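Local coordinates for protein SAS-6 (Leishmania major, PDB 4CKM) that probably builds the hub of the centriolar and basal-body cartwheel by self-association of its N-terminal head domain, the part described here, at residues L40-V45 against L126-A130; T76-R82 against E94-D100; N151-V157 against I169-R175. All coordinates share one frame; numbering follows the deposited sequence.

Contact 1 of 3, residues L40-V45 against L126-A130; sequences LLETTV and LRDIA
Leu41 meets Leu126 and Arg127 with its two methyls parted: CD2 packs on Leu126 CB at 3.8 Å, while CD1 lies beside the guanidinium of Arg127. Its CG stands opposite the backbone N (chi1 -172°), which carries the buried side chain to the helix. At the other end Val45 CG1 packs on Ala130 CB at 3.6 Å and more loosely on Ile129. The methyl of Ala130 is short enough for the strand backbone to come close, and it also meets Thr44 O and the side chain of Thr43. The axes of strand 40-45 and helix 126-130 come within 7.8 Å at 53°.

In this SAS-6 N-terminal head domain, helix 117-130 lies against the sheet, with Val45, Leu126 and Ile129 all sharing Leu138 of strand 136-142. A classic beta bulge sets two residues, Leu40 and Leu41, opposite the single Val65 of strand 57-70.

The polar link is made through a water. The exposed Arg127, its chain bent at chi2 and chi3, runs antiparallel alongside Leu41, and its NH2 gives a 2.9 Å hydrogen bond to the water, which lies in the guanidinium plane. That water donates in turn to Leu40 O, joining the long arginine side chain to the bulge.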
loop_
_atom_site.group_PDB
_atom_site.type_symbol
_atom_site.label_atom_id
_atom_site.label_comp_id
_atom_site.label_asym_id
_atom_site.label_seq_id
_atom_site.Cartn_x
_atom_site.Cartn_y
_atom_site.Cartn_z
ATOM N N LEU A 40 -14.892 -21.631 -3.468
ATOM C CA LEU A 40 -13.985 -21.344 -4.575
ATOM C C LEU A 40 -12.551 -21.747 -4.234
ATOM O O LEU A 40 -11.728 -21.827 -5.114
ATOM C CB LEU A 40 -14.004 -19.862 -4.926
ATOM C CG LEU A 40 -15.334 -19.242 -5.349
ATOM C CD1 LEU A 40 -15.147 -17.755 -5.616
ATOM C CD2 LEU A 40 -15.885 -19.918 -6.585
ATOM N N LEU A 41 -12.253 -21.964 -2.958
ATOM C CA LEU A 41 -10.909 -22.271 -2.536
ATOM C C LEU A 41 -10.920 -22.778 -1.147
ATOM O O LEU A 41 -11.527 -22.180 -0.270
ATOM C CB LEU A 41 -10.002 -21.048 -2.573
ATOM C CG LEU A 41 -8.527 -21.403 -2.310
ATOM C CD1 LEU A 41 -7.920 -22.118 -3.505
ATOM C CD2 LEU A 41 -7.709 -20.166 -1.979
ATOM N N GLU A 42 -10.231 -23.897 -0.959
ATOM C CA GLU A 42 -10.006 -24.479 0.335
ATOM C C GLU A 42 -8.610 -25.087 0.238
ATOM O O GLU A 42 -8.401 -26.051 -0.486
ATOM C CB GLU A 42 -11.064 -25.542 0.600
ATOM C CG GLU A 42 -10.927 -26.210 1.957
ATOM C CD GLU A 42 -12.194 -26.929 2.400
ATOM O OE1 GLU A 42 -13.115 -27.133 1.576
ATOM O OE2 GLU A 42 -12.274 -27.283 3.593
ATOM N N THR A 43 -7.637 -24.494 0.911
ATOM C CA THR A 43 -6.260 -24.902 0.713
ATOM C C THR A 43 -5.417 -24.487 1.888
ATOM O O THR A 43 -5.943 -23.986 2.894
ATOM C CB THR A 43 -5.696 -24.346 -0.620
ATOM O OG1 THR A 43 -4.462 -24.984 -0.923
ATOM C CG2 THR A 43 -5.464 -22.842 -0.583
ATOM N N THR A 44 -4.115 -24.734 1.777
ATOM C CA THR A 44 -3.175 -24.381 2.827
ATOM C C THR A 44 -2.135 -23.463 2.255
ATOM O O THR A 44 -1.755 -23.586 1.092
ATOM C CB THR A 44 -2.557 -25.633 3.441
ATOM O OG1 THR A 44 -3.616 -26.368 4.061
ATOM C CG2 THR A 44 -1.529 -25.282 4.529
ATOM N N VAL A 45 -1.737 -22.469 3.036
ATOM C CA VAL A 45 -0.762 -21.492 2.565
ATOM C C VAL A 45 0.142 -21.144 3.707
ATOM O O VAL A 45 -0.276 -21.187 4.861
ATOM C CB VAL A 45 -1.409 -20.186 2.056
ATOM C CG1 VAL A 45 -2.049 -20.403 0.718
ATOM C CG2 VAL A 45 -2.450 -19.677 3.045
ATOM N N LEU A 126 -4.316 -16.301 -4.123
ATOM C CA LEU A 126 -4.078 -17.183 -2.999
ATOM C C LEU A 126 -3.669 -18.556 -3.497
ATOM O O LEU A 126 -2.768 -19.169 -2.933
ATOM C CB LEU A 126 -5.291 -17.276 -2.087
ATOM C CG LEU A 126 -5.646 -15.990 -1.350
ATOM C CD1 LEU A 126 -7.025 -16.065 -0.725
ATOM C CD2 LEU A 126 -4.632 -15.698 -0.270
ATOM N N ARG A 127 -4.304 -19.012 -4.573
ATOM C CA ARG A 127 -4.007 -20.327 -5.141
ATOM C C ARG A 127 -2.577 -20.374 -5.680
ATOM O O ARG A 127 -1.902 -21.376 -5.525
ATOM C CB ARG A 127 -5.043 -20.714 -6.216
ATOM C CG ARG A 127 -4.627 -21.839 -7.150
ATOM C CD ARG A 127 -5.756 -22.801 -7.514
ATOM N NE ARG A 127 -6.977 -22.139 -7.985
ATOM C CZ ARG A 127 -8.202 -22.341 -7.495
ATOM N NH1 ARG A 127 -8.426 -23.202 -6.498
ATOM N NH2 ARG A 127 -9.225 -21.680 -8.019
ATOM N N ASP A 128 -2.108 -19.294 -6.290
ATOM C CA ASP A 128 -0.736 -19.262 -6.767
ATOM C C ASP A 128 0.280 -19.304 -5.628
ATOM O O ASP A 128 1.319 -19.943 -5.721
ATOM C CB ASP A 128 -0.512 -18.055 -7.670
ATOM C CG ASP A 128 -1.333 -18.138 -8.963
ATOM O OD1 ASP A 128 -1.709 -19.262 -9.371
ATOM O OD2 ASP A 128 -1.613 -17.079 -9.575
ATOM N N ILE A 129 -0.043 -18.656 -4.528
ATOM C CA ILE A 129 0.817 -18.709 -3.368
ATOM C C ILE A 129 0.838 -20.120 -2.772
ATOM O O ILE A 129 1.886 -20.623 -2.384
ATOM C CB ILE A 129 0.374 -17.680 -2.326
ATOM C CG1 ILE A 129 0.597 -16.277 -2.868
ATOM C CG2 ILE A 129 1.126 -17.874 -1.019
ATOM C CD1 ILE A 129 -0.044 -15.197 -2.028
ATOM N N ALA A 130 -0.326 -20.741 -2.672
ATOM C CA ALA A 130 -0.427 -22.122 -2.212
ATOM C C ALA A 130 0.395 -23.061 -3.087
ATOM O O ALA A 130 1.081 -23.924 -2.579
ATOM C CB ALA A 130 -1.875 -22.565 -2.208
HETATM O O HOH W 1 -12.065 -21.344 -7.531
#

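Contact 2 of 3, residues T76-R82 against E94-D100; sequences TRVVLVR and ELELLED
Arg82 and Glu94 form a salt bridge in which two nitrogens grip one oxygen: NE reaches Glu94 OE2 at 2.8 Å and NH2 reaches the same OE2 at 2.9 Å. The oxygen lies in the guanidinium plane and receives NE on its anti lone pair, while NH2 comes nearly along its C-O axis. The two planes are 29° apart, so the side-on grip is nearly flat. Leu80 packs against the pair: its CD2 lies over one face of the guanidinium, offset toward the rim, and its CD1 meets Glu94 CD at 3.8 Å. With CG set opposite the backbone N (chi1 174°), Leu80 leans toward this pair, and Tyr64 of strand 57-70 touches both Leu80 and Arg82.

On the other face of the sheet, Val79 sits beside Leu97 and Val81 beside Leu95. Beta-branched valines suit the extended backbone and, with the leucines, give an apolar surface, which Phe118, Pro119 and Leu122 of helix 117-130 meet.

At the far end, Glu99 OE1 lies along the aliphatic part of Arg77, 3.5 Å from its CD, beyond salt-bridge range of NE. A water connects OE1 to Arg77 N, and Glu99 N donates to Arg77 O at 3.0 Å. Between these ends, Val79 with Leu97 and Val81 with Leu95 are hydrogen-bonded pairs, the reciprocal ladder of an antiparallel beta hairpin, here strands 76-85 and 88-98 of the SAS-6 head domain.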
loop_
_atom_site.group_PDB
_atom_site.type_symbol
_atom_site.label_atom_id
_atom_site.label_comp_id
_atom_site.label_asym_id
_atom_site.label_seq_id
_atom_site.Cartn_x
_atom_site.Cartn_y
_atom_site.Cartn_z
ATOM N N THR A 76 -28.772 -10.925 0.314
ATOM C CA THR A 76 -27.556 -10.250 -0.105
ATOM C C THR A 76 -26.469 -11.264 -0.483
ATOM O O THR A 76 -26.175 -12.195 0.288
ATOM C CB THR A 76 -27.016 -9.379 1.028
ATOM O OG1 THR A 76 -28.097 -8.658 1.621
ATOM C CG2 THR A 76 -25.992 -8.396 0.518
ATOM N N ARG A 77 -25.868 -11.090 -1.655
ATOM C CA ARG A 77 -24.679 -11.878 -2.006
ATOM C C ARG A 77 -23.544 -11.557 -1.034
ATOM O O ARG A 77 -23.325 -10.388 -0.684
ATOM C CB ARG A 77 -24.228 -11.584 -3.432
ATOM C CG ARG A 77 -25.192 -12.084 -4.486
ATOM C CD ARG A 77 -24.597 -11.908 -5.866
ATOM N NE ARG A 77 -25.617 -12.011 -6.895
ATOM C CZ ARG A 77 -26.209 -13.142 -7.290
ATOM N NH1 ARG A 77 -25.896 -14.329 -6.762
ATOM N NH2 ARG A 77 -27.141 -13.082 -8.235
ATOM N N VAL A 78 -22.849 -12.594 -0.585
ATOM C CA VAL A 78 -21.684 -12.426 0.294
ATOM C C VAL A 78 -20.453 -13.161 -0.220
ATOM O O VAL A 78 -20.540 -14.170 -0.940
ATOM C CB VAL A 78 -21.933 -12.964 1.728
ATOM C CG1 VAL A 78 -23.150 -12.327 2.337
ATOM C CG2 VAL A 78 -22.130 -14.465 1.741
ATOM N N VAL A 79 -19.304 -12.673 0.212
ATOM C CA VAL A 79 -18.043 -13.351 0.016
ATOM C C VAL A 79 -17.464 -13.599 1.383
ATOM O O VAL A 79 -17.314 -12.664 2.180
ATOM C CB VAL A 79 -17.076 -12.474 -0.787
ATOM C CG1 VAL A 79 -15.697 -13.098 -0.825
ATOM C CG2 VAL A 79 -17.607 -12.278 -2.193
ATOM N N LEU A 80 -17.146 -14.856 1.658
ATOM C CA LEU A 80 -16.542 -15.238 2.920
ATOM C C LEU A 80 -15.082 -15.653 2.666
ATOM O O LEU A 80 -14.798 -16.472 1.781
ATOM C CB LEU A 80 -17.323 -16.382 3.547
ATOM C CG LEU A 80 -16.672 -16.944 4.810
ATOM C CD1 LEU A 80 -16.860 -16.008 5.994
ATOM C CD2 LEU A 80 -17.229 -18.320 5.135
ATOM N N VAL A 81 -14.184 -15.080 3.460
ATOM C CA VAL A 81 -12.765 -15.406 3.467
ATOM C C VAL A 81 -12.429 -15.800 4.902
ATOM O O VAL A 81 -12.515 -14.973 5.826
ATOM C CB VAL A 81 -11.888 -14.191 3.071
ATOM C CG1 VAL A 81 -10.400 -14.509 3.177
ATOM C CG2 VAL A 81 -12.192 -13.746 1.659
ATOM N N ARG A 82 -12.023 -17.054 5.068
ATOM C CA ARG A 82 -11.706 -17.616 6.353
ATOM C C ARG A 82 -10.247 -18.108 6.420
ATOM O O ARG A 82 -9.718 -18.731 5.491
ATOM C CB ARG A 82 -12.643 -18.776 6.604
ATOM C CG ARG A 82 -12.413 -19.515 7.901
ATOM C CD ARG A 82 -13.236 -20.797 7.921
ATOM N NE ARG A 82 -14.639 -20.508 8.196
ATOM C CZ ARG A 82 -15.678 -21.174 7.694
ATOM N NH1 ARG A 82 -15.509 -22.192 6.851
ATOM N NH2 ARG A 82 -16.904 -20.799 8.037
ATOM N N GLU A 94 -12.445 -14.473 10.113
ATOM C CA GLU A 94 -13.289 -14.352 8.929
ATOM C C GLU A 94 -13.558 -12.910 8.542
ATOM O O GLU A 94 -13.709 -12.033 9.385
ATOM C CB GLU A 94 -14.634 -15.007 9.163
ATOM C CG GLU A 94 -14.567 -16.502 9.385
ATOM C CD GLU A 94 -15.941 -17.133 9.530
ATOM O OE1 GLU A 94 -16.898 -16.398 9.871
ATOM O OE2 GLU A 94 -16.059 -18.358 9.289
ATOM N N LEU A 95 -13.566 -12.690 7.238
ATOM C CA LEU A 95 -14.115 -11.507 6.647
ATOM C C LEU A 95 -15.342 -11.958 5.899
ATOM O O LEU A 95 -15.290 -12.892 5.097
ATOM C CB LEU A 95 -13.159 -10.893 5.641
ATOM C CG LEU A 95 -13.821 -9.831 4.751
ATOM C CD1 LEU A 95 -14.163 -8.609 5.584
ATOM C CD2 LEU A 95 -12.946 -9.431 3.582
ATOM N N GLU A 96 -16.438 -11.264 6.129
ATOM C CA GLU A 96 -17.642 -11.529 5.377
ATOM C C GLU A 96 -18.005 -10.253 4.671
ATOM O O GLU A 96 -18.298 -9.250 5.303
ATOM C CB GLU A 96 -18.742 -11.962 6.300
ATOM C CG GLU A 96 -19.911 -12.572 5.569
ATOM C CD GLU A 96 -21.040 -12.873 6.522
ATOM O OE1 GLU A 96 -20.799 -13.649 7.484
ATOM O OE2 GLU A 96 -22.132 -12.294 6.330
ATOM N N LEU A 97 -17.958 -10.279 3.355
ATOM C CA LEU A 97 -18.153 -9.069 2.598
ATOM C C LEU A 97 -19.503 -9.090 1.868
ATOM O O LEU A 97 -19.764 -9.946 1.023
ATOM C CB LEU A 97 -16.990 -8.913 1.643
ATOM C CG LEU A 97 -16.999 -7.666 0.770
ATOM C CD1 LEU A 97 -17.088 -6.359 1.566
ATOM C CD2 LEU A 97 -15.752 -7.716 -0.096
ATOM N N LEU A 98 -20.370 -8.159 2.228
ATOM C CA LEU A 98 -21.705 -8.057 1.600
ATOM C C LEU A 98 -21.640 -7.177 0.351
ATOM O O LEU A 98 -20.984 -6.132 0.358
ATOM C CB LEU A 98 -22.715 -7.460 2.582
ATOM C CG LEU A 98 -22.885 -8.068 3.984
ATOM C CD1 LEU A 98 -24.053 -7.421 4.735
ATOM C CD2 LEU A 98 -23.112 -9.560 3.889
ATOM N N GLU A 99 -22.324 -7.581 -0.708
ATOM C CA GLU A 99 -22.448 -6.742 -1.908
ATOM C C GLU A 99 -22.914 -5.314 -1.611
ATOM O O GLU A 99 -22.471 -4.384 -2.242
ATOM C CB GLU A 99 -23.379 -7.394 -2.891
ATOM C CG GLU A 99 -23.529 -6.618 -4.174
ATOM C CD GLU A 99 -23.948 -7.492 -5.332
ATOM O OE1 GLU A 99 -24.606 -8.531 -5.108
ATOM O OE2 GLU A 99 -23.611 -7.137 -6.485
ATOM N N ASP A 100 -23.788 -5.154 -0.627
ATOM C CA ASP A 100 -24.221 -3.844 -0.119
ATOM C C ASP A 100 -23.112 -2.892 0.208
ATOM O O ASP A 100 -23.266 -1.704 0.017
ATOM C CB ASP A 100 -24.991 -4.016 1.196
ATOM C CG ASP A 100 -26.333 -4.589 0.992
ATOM O OD1 ASP A 100 -26.711 -4.783 -0.189
ATOM O OD2 ASP A 100 -27.008 -4.860 2.012
HETATM O O HOH W 2 -26.579 -8.676 -3.230
#

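Contact 3 of 3, residues N151-V157 against I169-R175; sequences NRGTLRV and ISLVLLR
Ile169 opens the pairing by taking Val157 N on its carbonyl O at 3.0 Å, and its CG2 meets Val157 CG2 at 3.8 Å where the two side chains cross. Both are branched aliphatics facing the buried side, where Met125 of helix 117-130 packs on them.

Ser170 turns to the opposite face beside Arg156 and sets its CB against Thr154 CG2 at 3.9 Å. Arg156 spends its charge elsewhere: NE forms a salt bridge with Glu167 and NH1 another with Glu110 of the second subunit.

Leu171 exchanges two backbone hydrogen bonds with Leu155, its side chain again on the buried face. Val172, by contrast, places CG1 over one face of the Arg152 guanidinium, 3.8 Å above the plane and offset toward its rim.

Leu173 pairs with Gly153, Gly153 N to Leu173 O and Leu173 N to Gly153 O, each 2.8 Å. Gly153 has no side chain on this face; Leu173 CD1 lies 4.4 Å from Leu155 CB, and the leucine also touches Phe93 of the adjacent strand 88-98 and Phe140 of strand 136-142.

Leu174 lies alongside Arg152 and points the same way, with CD2 3.9 Å from Arg152 NH2. Arg152 CG sits between its backbone N and carbonyl carbon (chi1 67°), and a bend at chi3 lays the guanidinium beside both aliphatic residues.

Arg175 N closes the ladder on Asn151 O at 2.8 Å, while its side-chain NE is held by Ser150 O. The chemistry implies a two-sided hairpin: the buried face is wholly apolar, whereas the other is mixed, its arginines, Thr154 and Ser170 interleaved with Val172 and Leu174, and Arg156 reaches from it to the neighbouring subunit.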
loop_
_atom_site.group_PDB
_atom_site.type_symbol
_atom_site.label_atom_id
_atom_site.label_comp_id
_atom_site.label_asym_id
_atom_site.label_seq_id
_atom_site.Cartn_x
_atom_site.Cartn_y
_atom_site.Cartn_z
ATOM N N ASN A 151 -9.118 -9.873 18.748
ATOM C CA ASN A 151 -10.415 -10.037 18.093
ATOM C C ASN A 151 -10.345 -9.897 16.566
ATOM O O ASN A 151 -11.341 -10.097 15.875
ATOM C CB ASN A 151 -11.423 -9.050 18.677
ATOM C CG ASN A 151 -11.072 -7.610 18.385
ATOM O OD1 ASN A 151 -10.492 -7.287 17.357
ATOM N ND2 ASN A 151 -11.438 -6.731 19.292
ATOM N N ARG A 152 -9.180 -9.538 16.032
ATOM C CA ARG A 152 -9.055 -9.323 14.602
ATOM C C ARG A 152 -7.616 -9.440 14.142
ATOM O O ARG A 152 -6.686 -9.290 14.937
ATOM C CB ARG A 152 -9.557 -7.926 14.234
ATOM C CG ARG A 152 -8.690 -6.803 14.796
ATOM C CD ARG A 152 -9.131 -5.415 14.367
ATOM N NE ARG A 152 -10.571 -5.256 14.446
ATOM C CZ ARG A 152 -11.281 -4.359 13.752
ATOM N NH1 ARG A 152 -10.697 -3.505 12.903
ATOM N NH2 ARG A 152 -12.602 -4.313 13.913
ATOM N N GLY A 153 -7.439 -9.665 12.841
ATOM C CA GLY A 153 -6.142 -9.486 12.232
ATOM C C GLY A 153 -6.240 -8.954 10.832
ATOM O O GLY A 153 -7.313 -8.974 10.200
ATOM N N THR A 154 -5.119 -8.447 10.350
ATOM C CA THR A 154 -5.039 -7.955 9.000
ATOM C C THR A 154 -4.189 -8.881 8.141
ATOM O O THR A 154 -2.990 -9.073 8.397
ATOM C CB THR A 154 -4.443 -6.546 8.993
ATOM O OG1 THR A 154 -5.269 -5.702 9.797
ATOM C CG2 THR A 154 -4.359 -5.979 7.580
ATOM N N LEU A 155 -4.835 -9.454 7.138
ATOM C CA LEU A 155 -4.192 -10.270 6.120
ATOM C C LEU A 155 -3.689 -9.391 5.002
ATOM O O LEU A 155 -4.483 -8.685 4.379
ATOM C CB LEU A 155 -5.192 -11.263 5.526
ATOM C CG LEU A 155 -4.596 -12.190 4.440
ATOM C CD1 LEU A 155 -3.601 -13.155 5.054
ATOM C CD2 LEU A 155 -5.675 -12.987 3.743
ATOM N N ARG A 156 -2.386 -9.451 4.732
ATOM C CA ARG A 156 -1.780 -8.679 3.671
ATOM C C ARG A 156 -1.186 -9.589 2.580
ATOM O O ARG A 156 -0.563 -10.610 2.869
ATOM C CB ARG A 156 -0.682 -7.802 4.250
ATOM C CG ARG A 156 -1.140 -6.788 5.283
ATOM C CD ARG A 156 0.036 -6.118 6.000
ATOM N NE ARG A 156 0.637 -5.060 5.191
ATOM C CZ ARG A 156 1.949 -4.748 5.152
ATOM N NH1 ARG A 156 2.845 -5.408 5.887
ATOM N NH2 ARG A 156 2.384 -3.772 4.347
ATOM N N VAL A 157 -1.380 -9.207 1.322
ATOM C CA VAL A 157 -0.740 -9.856 0.196
ATOM C C VAL A 157 0.375 -8.938 -0.247
ATOM O O VAL A 157 0.122 -7.801 -0.642
ATOM C CB VAL A 157 -1.707 -10.074 -0.979
ATOM C CG1 VAL A 157 -0.985 -10.707 -2.150
ATOM C CG2 VAL A 157 -2.873 -10.961 -0.569
ATOM N N ILE A 169 -2.887 -5.854 -1.313
ATOM C CA ILE A 169 -4.185 -5.670 -0.659
ATOM C C ILE A 169 -4.075 -6.054 0.795
ATOM O O ILE A 169 -3.191 -6.822 1.169
ATOM C CB ILE A 169 -5.279 -6.464 -1.397
ATOM C CG1 ILE A 169 -6.683 -6.116 -0.886
ATOM C CG2 ILE A 169 -5.049 -7.965 -1.322
ATOM C CD1 ILE A 169 -7.756 -6.786 -1.724
ATOM N N SER A 170 -4.907 -5.422 1.616
ATOM C CA SER A 170 -5.083 -5.745 3.036
ATOM C C SER A 170 -6.548 -5.993 3.281
ATOM O O SER A 170 -7.377 -5.292 2.701
ATOM C CB SER A 170 -4.722 -4.576 3.921
ATOM O OG SER A 170 -3.526 -4.020 3.503
ATOM N N LEU A 171 -6.851 -6.941 4.158
ATOM C CA LEU A 171 -8.207 -7.292 4.513
ATOM C C LEU A 171 -8.223 -7.521 5.996
ATOM O O LEU A 171 -7.292 -8.143 6.545
ATOM C CB LEU A 171 -8.627 -8.590 3.850
ATOM C CG LEU A 171 -8.597 -8.599 2.334
ATOM C CD1 LEU A 171 -8.875 -10.010 1.838
ATOM C CD2 LEU A 171 -9.608 -7.614 1.751
ATOM N N VAL A 172 -9.265 -7.011 6.644
ATOM C CA VAL A 172 -9.440 -7.185 8.066
ATOM C C VAL A 172 -10.328 -8.375 8.263
ATOM O O VAL A 172 -11.387 -8.467 7.648
ATOM C CB VAL A 172 -10.080 -5.949 8.732
ATOM C CG1 VAL A 172 -10.359 -6.219 10.213
ATOM C CG2 VAL A 172 -9.141 -4.768 8.595
ATOM N N LEU A 173 -9.868 -9.307 9.086
ATOM C CA LEU A 173 -10.613 -10.520 9.387
ATOM C C LEU A 173 -10.834 -10.559 10.888
ATOM O O LEU A 173 -9.912 -10.285 11.645
ATOM C CB LEU A 173 -9.837 -11.756 8.953
ATOM C CG LEU A 173 -9.845 -12.167 7.486
ATOM C CD1 LEU A 173 -9.423 -11.036 6.578
ATOM C CD2 LEU A 173 -8.904 -13.342 7.294
ATOM N N LEU A 174 -12.058 -10.901 11.299
ATOM C CA LEU A 174 -12.458 -10.896 12.717
ATOM C C LEU A 174 -12.456 -12.302 13.259
ATOM O O LEU A 174 -12.897 -13.234 12.583
ATOM C CB LEU A 174 -13.870 -10.326 12.854
ATOM C CG LEU A 174 -14.138 -9.008 12.116
ATOM C CD1 LEU A 174 -15.607 -8.626 12.227
ATOM C CD2 LEU A 174 -13.249 -7.899 12.647
ATOM N N ARG A 175 -11.973 -12.474 14.476
ATOM C CA ARG A 175 -12.050 -13.785 15.114
ATOM C C ARG A 175 -13.477 -14.065 15.517
ATOM O O ARG A 175 -14.177 -13.148 15.915
ATOM C CB ARG A 175 -11.162 -13.846 16.365
ATOM C CG ARG A 175 -11.119 -15.240 17.017
ATOM C CD ARG A 175 -9.953 -15.443 17.988
ATOM N NE ARG A 175 -9.884 -14.361 18.967
ATOM C CZ ARG A 175 -10.627 -14.268 20.074
ATOM N NH1 ARG A 175 -11.513 -15.208 20.384
ATOM N NH2 ARG A 175 -10.480 -13.224 20.889
#

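Overall arrangement
All three contacts reach the same sheet and are partly buried, but contact 3 lies nearest the centre of the chain, about 6 Å from centre to centre, against 11 Å for the others. Contacts 2 and 3 are hairpins whose strands 88-98 and 165-175 are neighbours; they touch through a probable hydrogen bond from Leu174 N to Glu94 O. Contact 1 instead joins a strand to helix 117-130, the helix that also covers the apolar faces of both hairpins. It therefore relies on side-chain packing and one water, where the hairpins rely on backbone ladders. Contact 2 keeps its salt bridge within the hairpin, while contact 3 alone bonds to the second subunit.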